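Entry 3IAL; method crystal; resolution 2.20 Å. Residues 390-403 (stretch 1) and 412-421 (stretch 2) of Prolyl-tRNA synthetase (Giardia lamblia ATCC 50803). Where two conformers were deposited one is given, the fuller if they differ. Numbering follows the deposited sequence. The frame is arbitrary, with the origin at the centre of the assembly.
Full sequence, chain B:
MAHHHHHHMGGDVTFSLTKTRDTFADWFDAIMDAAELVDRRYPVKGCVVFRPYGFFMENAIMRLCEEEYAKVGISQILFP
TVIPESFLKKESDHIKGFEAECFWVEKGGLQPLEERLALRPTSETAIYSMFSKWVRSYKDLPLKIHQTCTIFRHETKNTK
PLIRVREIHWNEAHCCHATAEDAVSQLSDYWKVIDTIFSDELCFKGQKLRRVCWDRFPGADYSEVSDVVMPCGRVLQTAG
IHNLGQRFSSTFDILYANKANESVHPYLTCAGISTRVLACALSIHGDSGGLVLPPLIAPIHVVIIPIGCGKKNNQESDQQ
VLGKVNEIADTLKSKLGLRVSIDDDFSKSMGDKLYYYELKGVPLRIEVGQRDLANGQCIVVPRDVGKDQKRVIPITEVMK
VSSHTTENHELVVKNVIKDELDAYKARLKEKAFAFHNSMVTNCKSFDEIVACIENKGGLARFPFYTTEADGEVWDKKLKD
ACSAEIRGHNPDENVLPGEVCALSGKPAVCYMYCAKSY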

ATOM      1  N   LYS B 390       5.295  36.181 -10.293  1.00 46.45           N
ATOM      2  CA  LYS B 390       3.996  35.695 -10.753  1.00 45.76           C
ATOM      3  C   LYS B 390       3.917  35.692 -12.276  1.00 45.45           C
ATOM      4  O   LYS B 390       4.534  36.539 -12.936  1.00 44.26           O
ATOM      5  N   ARG B 391       3.162  34.739 -12.823  1.00 43.00           N
ATOM      6  CA  ARG B 391       2.919  34.666 -14.262  1.00 43.63           C
ATOM      7  C   ARG B 391       1.480  35.048 -14.575  1.00 41.56           C
ATOM      8  O   ARG B 391       0.540  34.514 -13.980  1.00 39.69           O
ATOM      9  N   VAL B 392       1.318  35.975 -15.507  1.00 39.64           N
ATOM     10  CA  VAL B 392       0.015  36.282 -16.066  1.00 39.70           C
ATOM     11  C   VAL B 392      -0.161  35.385 -17.288  1.00 38.92           C
ATOM     12  O   VAL B 392       0.603  35.469 -18.241  1.00 40.52           O
ATOM     13  N   ILE B 393      -1.148  34.503 -17.227  1.00 38.08           N
ATOM     14  CA  ILE B 393      -1.410  33.552 -18.293  1.00 38.89           C
ATOM     15  C   ILE B 393      -2.865  33.696 -18.688  1.00 38.76           C
ATOM     16  O   ILE B 393      -3.737  33.684 -17.816  1.00 40.23           O
ATOM     17  N   PRO B 394      -3.137  33.865 -19.999  1.00 37.84           N
ATOM     18  CA  PRO B 394      -4.515  33.888 -20.479  1.00 36.64           C
ATOM     19  C   PRO B 394      -5.266  32.629 -20.063  1.00 34.82           C
ATOM     20  O   PRO B 394      -4.673  31.560 -20.029  1.00 34.54           O
ATOM     21  N   ILE B 395      -6.550  32.765 -19.739  1.00 35.15           N
ATOM     22  CA  ILE B 395      -7.365  31.638 -19.299  1.00 35.81           C
ATOM     23  C   ILE B 395      -7.484  30.609 -20.412  1.00 37.03           C
ATOM     24  O   ILE B 395      -7.426  29.409 -20.153  1.00 35.85           O
ATOM     25  N   THR B 396      -7.636  31.091 -21.647  1.00 36.84           N
ATOM     26  CA  THR B 396      -7.691  30.229 -22.828  1.00 35.64           C
ATOM     27  C   THR B 396      -6.451  29.335 -22.936  1.00 34.76           C
ATOM     28  O   THR B 396      -6.567  28.140 -23.186  1.00 35.41           O
ATOM     29  N   GLU B 397      -5.272  29.918 -22.731  1.00 34.28           N
ATOM     30  CA  GLU B 397      -4.013  29.160 -22.743  1.00 33.63           C
ATOM     31  C   GLU B 397      -4.013  28.089 -21.648  1.00 34.11           C
ATOM     32  O   GLU B 397      -3.662  26.941 -21.903  1.00 30.74           O
ATOM     33  N   VAL B 398      -4.423  28.470 -20.438  1.00 35.09           N
ATOM     34  CA  VAL B 398      -4.533  27.530 -19.317  1.00 35.28           C
ATOM     35  C   VAL B 398      -5.469  26.345 -19.625  1.00 37.97           C
ATOM     36  O   VAL B 398      -5.210  25.222 -19.181  1.00 39.79           O
ATOM     37  N   MET B 399      -6.535  26.594 -20.388  1.00 39.46           N
ATOM     38  CA  MET B 399      -7.471  25.537 -20.798  1.00 40.42           C
ATOM     39  C   MET B 399      -6.944  24.747 -22.014  1.00 39.43           C
ATOM     40  O   MET B 399      -7.444  23.661 -22.315  1.00 38.33           O
ATOM     41  N   LYS B 400      -5.943  25.296 -22.703  1.00 37.29           N
ATOM     42  CA  LYS B 400      -5.390  24.689 -23.912  1.00 35.06           C
ATOM     43  C   LYS B 400      -4.610  23.417 -23.587  1.00 35.71           C
ATOM     44  O   LYS B 400      -3.646  23.453 -22.821  1.00 37.39           O
ATOM     45  N   VAL B 401      -5.048  22.308 -24.179  1.00 35.66           N
ATOM     46  CA  VAL B 401      -4.426  21.003 -24.011  1.00 36.16           C
ATOM     47  C   VAL B 401      -4.202  20.400 -25.393  1.00 37.03           C
ATOM     48  O   VAL B 401      -5.139  20.307 -26.189  1.00 35.79           O
ATOM     49  N   SER B 402      -2.957  20.026 -25.682  1.00 37.51           N
ATOM     50  CA  SER B 402      -2.622  19.308 -26.904  1.00 40.30           C
ATOM     51  C   SER B 402      -2.082  17.923 -26.539  1.00 40.16           C
ATOM     52  O   SER B 402      -1.447  17.742 -25.496  1.00 40.74           O
ATOM     53  N   SER B 403      -2.363  16.954 -27.400  1.00 39.87           N
ATOM     54  CA  SER B 403      -2.009  15.567 -27.152  1.00 40.66           C
ATOM     55  C   SER B 403      -1.617  14.888 -28.449  1.00 40.88           C
ATOM     56  O   SER B 403      -2.141  15.229 -29.505  1.00 39.77           O
ATOM     57  N   VAL B 412       1.174  11.549 -24.915  1.00 52.54           N
ATOM     58  CA  VAL B 412       1.983  12.691 -24.499  1.00 50.56           C
ATOM     59  C   VAL B 412       1.104  13.950 -24.493  1.00 49.61           C
ATOM     60  O   VAL B 412       0.787  14.500 -25.553  1.00 49.22           O
ATOM     61  N   VAL B 413       0.704  14.380 -23.297  1.00 46.17           N
ATOM     62  CA  VAL B 413      -0.170  15.538 -23.128  1.00 45.37           C
ATOM     63  C   VAL B 413       0.656  16.777 -22.796  1.00 44.23           C
ATOM     64  O   VAL B 413       1.630  16.689 -22.049  1.00 46.23           O
ATOM     65  N   LYS B 414       0.272  17.920 -23.365  1.00 43.06           N
ATOM     66  CA  LYS B 414       1.001  19.179 -23.178  1.00 42.30           C
ATOM     67  C   LYS B 414       0.060  20.321 -22.784  1.00 40.68           C
ATOM     68  O   LYS B 414      -1.032  20.463 -23.339  1.00 40.69           O
ATOM     69  N   ASN B 415       0.511  21.145 -21.841  1.00 38.41           N
ATOM     70  CA  ASN B 415      -0.310  22.198 -21.257  1.00 35.80           C
ATOM     71  C   ASN B 415       0.568  23.163 -20.466  1.00 34.34           C
ATOM     72  O   ASN B 415       1.584  22.762 -19.902  1.00 36.17           O
ATOM     73  N   VAL B 416       0.171  24.428 -20.416  1.00 32.19           N
ATOM     74  CA  VAL B 416       0.966  25.450 -19.752  1.00 31.14           C
ATOM     75  C   VAL B 416       1.138  25.171 -18.250  1.00 29.82           C
ATOM     76  O   VAL B 416       2.222  25.350 -17.723  1.00 26.58           O
ATOM     77  N   ILE B 417       0.090  24.704 -17.572  1.00 30.77           N
ATOM     78  CA  ILE B 417       0.194  24.401 -16.139  1.00 30.89           C
ATOM     79  C   ILE B 417       1.152  23.223 -15.915  1.00 31.06           C
ATOM     80  O   ILE B 417       1.987  23.263 -15.017  1.00 30.29           O
ATOM     81  N   LYS B 418       1.041  22.193 -16.749  1.00 32.58           N
ATOM     82  CA  LYS B 418       2.035  21.127 -16.775  1.00 34.72           C
ATOM     83  C   LYS B 418       3.442  21.708 -17.003  1.00 34.76           C
ATOM     84  O   LYS B 418       4.353  21.429 -16.223  1.00 33.47           O
ATOM     85  N   ASP B 419       3.615  22.520 -18.051  1.00 33.80           N
ATOM     86  CA  ASP B 419       4.915  23.171 -18.313  1.00 34.56           C
ATOM     87  C   ASP B 419       5.451  23.889 -17.073  1.00 33.53           C
ATOM     88  O   ASP B 419       6.647  23.826 -16.783  1.00 33.40           O
ATOM     89  N   GLU B 420       4.563  24.567 -16.350  1.00 33.13           N
ATOM     90  CA  GLU B 420       4.941  25.287 -15.134  1.00 32.49           C
ATOM     91  C   GLU B 420       5.376  24.339 -14.021  1.00 32.00           C
ATOM     92  O   GLU B 420       6.320  24.642 -13.285  1.00 29.60           O
ATOM     93  N   LEU B 421       4.693  23.200 -13.896  1.00 31.04           N
ATOM     94  CA  LEU B 421       5.100  22.187 -12.923  1.00 30.35           C
ATOM     95  C   LEU B 421       6.471  21.606 -13.272  1.00 30.28           C
ATOM     96  O   LEU B 421       7.316  21.450 -12.393  1.00 30.24           O
TER

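The two stretches bury 605 Å² between them, both sides summed, and the contact changes character along stretch 1: a salt bridge at its start, an apolar patch in the middle, a polar anchor on Asn415, and a short antiparallel ladder at the end. The side chain of Lys390 stays out of reach of stretch 2.

Arg391 is the first residue to engage. Its CA-to-CB bond points toward stretch 2, and chi1 m, chi2 p and chi3 t carry the guanidinium across a wide gap, since the CA of Arg391 and the CA of Glu420 are 9.6 Å apart. Arg391 NE donates to Glu420 OE1 at 2.9 Å with an N-H...acceptor angle of 149°, and the carboxylate oxygen lies at the edge of the guanidinium, near its plane. Opposite charges and this geometry make the pair a salt bridge. Glu420 meets it with chi1 and chi2 both m, its CA-to-CB bond likewise directed toward the partner stretch.

Strand alternation turns Val392 out of reach and brings Ile393 inward. With chi1 m and chi2 t, its CD1 extends to Val416 CG2 at 3.8 Å. Pro394, the N-cap of the following helix, and the next two residues, Ile395 and Thr396, make no contact.

Glu397 starts sideways, but its end comes nearer: an extended chi1 t, chi2 t chain places OE2 3.6 Å from Val416 CG2, in the conformer given, a contact with no hydrogen bond to stretch 2. Val398, chi1 t, also leaves sideways, yet it packs closely because the backbones converge here, with 5.9 Å between the CA atoms of Val398 and Val416. Its CG2 meets Val416 CG1 at 4.0 Å, and its CG1 meets Ile417 CG1 at 4.0 Å. Val416, chi1 p, thus touches Ile393, Glu397 and Val398, consistent with its 72 Å² of covered surface, the largest of any residue here.

The CA-to-CB bond of Met399 points away, and the end of Lys400 leads away with chi1 to chi4 all t. What this turn offers instead is carbonyl oxygen. Asn415 ND2 donates to Val398 O at 3.0 Å (160°) and to Lys400 O at 2.7 Å (154°). Chi1 t brings this amide nearer stretch 1, while Asn415 OD1 caps its own helix, accepting weak bonds from Ile417 N at 2.8 Å and Lys418 N at 3.3 Å. One side chain therefore ties the turn to the helix start.

Val401, chi1 t, sets its CG1 against Val413 CG1 at 3.5 Å, a tight apolar contact. Ser402 then pairs with Lys414 through the backbone: Ser402 N donates to Lys414 O at 3.1 Å and Lys414 N to Ser402 O at 2.7 Å. Their side chains share one face of the sheet, where Ser402 OG (chi1 p) lies 3.5 Å from Lys414 CB, while the lysine's end leads away. Ser403, also chi1 p, shares the other face with Val413 in a non-hydrogen-bonded pair; Ser403 CB and Val413 CG2 are 4.5 Å apart.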

ATOM      1  CB  LYS B 390       2.868  36.568 -10.199  1.00 46.75           C
ATOM      2  CG  LYS B 390       2.796  37.963 -10.807  1.00 49.53           C
ATOM      3  CD  LYS B 390       1.716  38.819 -10.162  1.00 52.77           C
ATOM      4  CE  LYS B 390       1.649  40.190 -10.822  1.00 53.73           C
ATOM      5  NZ  LYS B 390       0.606  41.066 -10.222  1.00 56.21           N
ATOM      6  CB  ARG B 391       3.180  33.254 -14.797  1.00 44.46           C
ATOM      7  CG  ARG B 391       4.641  32.824 -14.763  1.00 45.82           C
ATOM      8  CD  ARG B 391       5.024  32.133 -13.459  1.00 46.79           C
ATOM      9  NE  ARG B 391       6.214  31.302 -13.652  1.00 49.07           N
ATOM     10  CZ  ARG B 391       7.447  31.594 -13.234  1.00 50.63           C
ATOM     11  NH1 ARG B 391       7.703  32.708 -12.555  1.00 49.89           N
ATOM     12  NH2 ARG B 391       8.440  30.748 -13.496  1.00 50.64           N
ATOM     13  CB  VAL B 392      -0.098  37.770 -16.449  1.00 39.91           C
ATOM     14  CG1 VAL B 392      -1.445  38.064 -17.085  1.00 39.59           C
ATOM     15  CG2 VAL B 392       0.109  38.640 -15.213  1.00 39.66           C
ATOM     16  CB  ILE B 393      -1.177  32.088 -17.842  1.00 39.64           C
ATOM     17  CG1 ILE B 393       0.170  31.938 -17.127  1.00 40.76           C
ATOM     18  CG2 ILE B 393      -1.244  31.148 -19.044  1.00 38.05           C
ATOM     19  CD1 ILE B 393       0.574  30.479 -16.897  1.00 39.77           C
ATOM     20  CB  PRO B 394      -4.355  33.945 -22.003  1.00 36.52           C
ATOM     21  CG  PRO B 394      -3.055  34.635 -22.208  1.00 37.21           C
ATOM     22  CD  PRO B 394      -2.177  34.202 -21.068  1.00 37.50           C
ATOM     23  CB  ILE B 395      -8.773  32.084 -18.833  1.00 37.49           C
ATOM     24  CG1 ILE B 395      -8.678  32.892 -17.537  1.00 40.26           C
ATOM     25  CG2 ILE B 395      -9.680  30.869 -18.594  1.00 38.08           C
ATOM     26  CD1 ILE B 395     -10.017  33.401 -17.036  1.00 42.37           C
ATOM     27  CB  THR B 396      -7.829  31.058 -24.124  1.00 36.06           C
ATOM     28  OG1 THR B 396      -6.739  31.980 -24.219  1.00 33.05           O
ATOM     29  CG2 THR B 396      -9.156  31.825 -24.144  1.00 36.07           C
ATOM     30  CB  GLU B 397      -2.818  30.105 -22.575  0.60 34.28           C
ATOM     31  CG  GLU B 397      -1.465  29.476 -22.883  0.60 35.23           C
ATOM     32  CD  GLU B 397      -0.320  30.479 -22.854  0.60 37.23           C
ATOM     33  OE1 GLU B 397      -0.550  31.673 -23.152  0.60 39.71           O
ATOM     34  OE2 GLU B 397       0.820  30.069 -22.540  0.60 37.07           O
ATOM     35  CB  VAL B 398      -4.970  28.256 -18.018  1.00 34.12           C
ATOM     36  CG1 VAL B 398      -5.377  27.274 -16.944  1.00 30.58           C
ATOM     37  CG2 VAL B 398      -3.848  29.167 -17.519  1.00 35.33           C
ATOM     38  CB  MET B 399      -8.844  26.128 -21.145  1.00 41.38           C
ATOM     39  CG  MET B 399      -9.482  27.017 -20.061  1.00 47.13           C
ATOM     40  SD  MET B 399     -10.431  26.148 -18.797  1.00 50.27           S
ATOM     41  CE  MET B 399     -11.842  25.582 -19.738  1.00 47.16           C
ATOM     42  CB  LYS B 400      -4.486  25.686 -24.636  1.00 32.65           C
ATOM     43  CG  LYS B 400      -3.799  25.178 -25.892  1.00 34.17           C
ATOM     44  CD  LYS B 400      -3.051  26.338 -26.533  1.00 38.39           C
ATOM     45  CE  LYS B 400      -2.117  25.914 -27.642  1.00 40.85           C
ATOM     46  NZ  LYS B 400      -1.505  27.114 -28.317  1.00 41.00           N
ATOM     47  CB  VAL B 401      -5.332  20.057 -23.180  1.00 36.93           C
ATOM     48  CG1 VAL B 401      -4.703  18.671 -23.053  1.00 37.62           C
ATOM     49  CG2 VAL B 401      -5.607  20.656 -21.792  1.00 34.38           C
ATOM     50  CB  SER B 402      -1.617  20.090 -27.761  1.00 40.69           C
ATOM     51  OG  SER B 402      -0.352  20.177 -27.129  1.00 45.05           O
ATOM     52  CB  SER B 403      -3.196  14.826 -26.532  1.00 40.48           C
ATOM     53  OG  SER B 403      -4.245  14.661 -27.476  1.00 39.28           O
ATOM     54  CB  VAL B 412       3.178  12.896 -25.454  1.00 50.19           C
ATOM     55  CG1 VAL B 412       3.982  14.128 -25.061  1.00 49.02           C
ATOM     56  CG2 VAL B 412       4.063  11.660 -25.470  1.00 51.31           C
ATOM     57  CB  VAL B 413      -1.216  15.289 -22.023  1.00 45.42           C
ATOM     58  CG1 VAL B 413      -2.171  16.466 -21.906  1.00 46.82           C
ATOM     59  CG2 VAL B 413      -1.998  14.014 -22.321  1.00 45.92           C
ATOM     60  CB  LYS B 414       1.750  19.555 -24.454  1.00 43.74           C
ATOM     61  CG  LYS B 414       2.918  18.640 -24.783  1.00 47.27           C
ATOM     62  CD  LYS B 414       3.573  19.044 -26.095  1.00 48.18           C
ATOM     63  CE  LYS B 414       4.652  18.058 -26.506  1.00 50.69           C
ATOM     64  NZ  LYS B 414       5.036  18.232 -27.932  1.00 51.02           N
ATOM     65  CB  ASN B 415      -1.370  21.571 -20.349  1.00 35.39           C
ATOM     66  CG  ASN B 415      -2.129  22.597 -19.528  1.00 34.22           C
ATOM     67  OD1 ASN B 415      -1.824  22.814 -18.355  1.00 32.72           O
ATOM     68  ND2 ASN B 415      -3.125  23.230 -20.140  1.00 32.09           N
ATOM     69  CB  VAL B 416       0.388  26.881 -19.997  1.00 31.68           C
ATOM     70  CG1 VAL B 416      -0.894  27.099 -19.219  1.00 28.34           C
ATOM     71  CG2 VAL B 416       1.424  27.949 -19.663  1.00 31.57           C
ATOM     72  CB  ILE B 417      -1.188  24.112 -15.479  1.00 30.47           C
ATOM     73  CG1 ILE B 417      -2.159  25.278 -15.695  1.00 28.41           C
ATOM     74  CG2 ILE B 417      -1.021  23.854 -13.994  1.00 28.06           C
ATOM     75  CD1 ILE B 417      -1.573  26.646 -15.392  1.00 27.51           C
ATOM     76  CB  LYS B 418       1.689  20.071 -17.835  1.00 36.53           C
ATOM     77  CG  LYS B 418       2.815  19.087 -18.118  1.00 43.49           C
ATOM     78  CD  LYS B 418       2.325  17.826 -18.823  1.00 49.52           C
ATOM     79  CE  LYS B 418       3.493  16.886 -19.135  1.00 51.94           C
ATOM     80  NZ  LYS B 418       4.420  17.453 -20.165  1.00 52.82           N
ATOM     81  CB  ASP B 419       4.834  24.185 -19.458  1.00 35.83           C
ATOM     82  CG  ASP B 419       4.531  23.547 -20.804  1.00 35.46           C
ATOM     83  OD1 ASP B 419       5.050  22.456 -21.096  1.00 41.04           O
ATOM     84  OD2 ASP B 419       3.773  24.155 -21.580  1.00 36.78           O
ATOM     85  CB  GLU B 420       3.795  26.188 -14.649  1.00 33.42           C
ATOM     86  CG  GLU B 420       3.569  27.423 -15.506  1.00 32.15           C
ATOM     87  CD  GLU B 420       4.719  28.413 -15.433  1.00 35.46           C
ATOM     88  OE1 GLU B 420       5.186  28.725 -14.319  1.00 33.11           O
ATOM     89  OE2 GLU B 420       5.153  28.896 -16.499  1.00 41.58           O
ATOM     90  CB  LEU B 421       4.068  21.063 -12.810  1.00 30.92           C
ATOM     91  CG  LEU B 421       2.797  21.385 -12.027  1.00 32.60           C
ATOM     92  CD1 LEU B 421       1.784  20.255 -12.191  1.00 34.75           C
ATOM     93  CD2 LEU B 421       3.109  21.651 -10.560  1.00 31.20           C
TER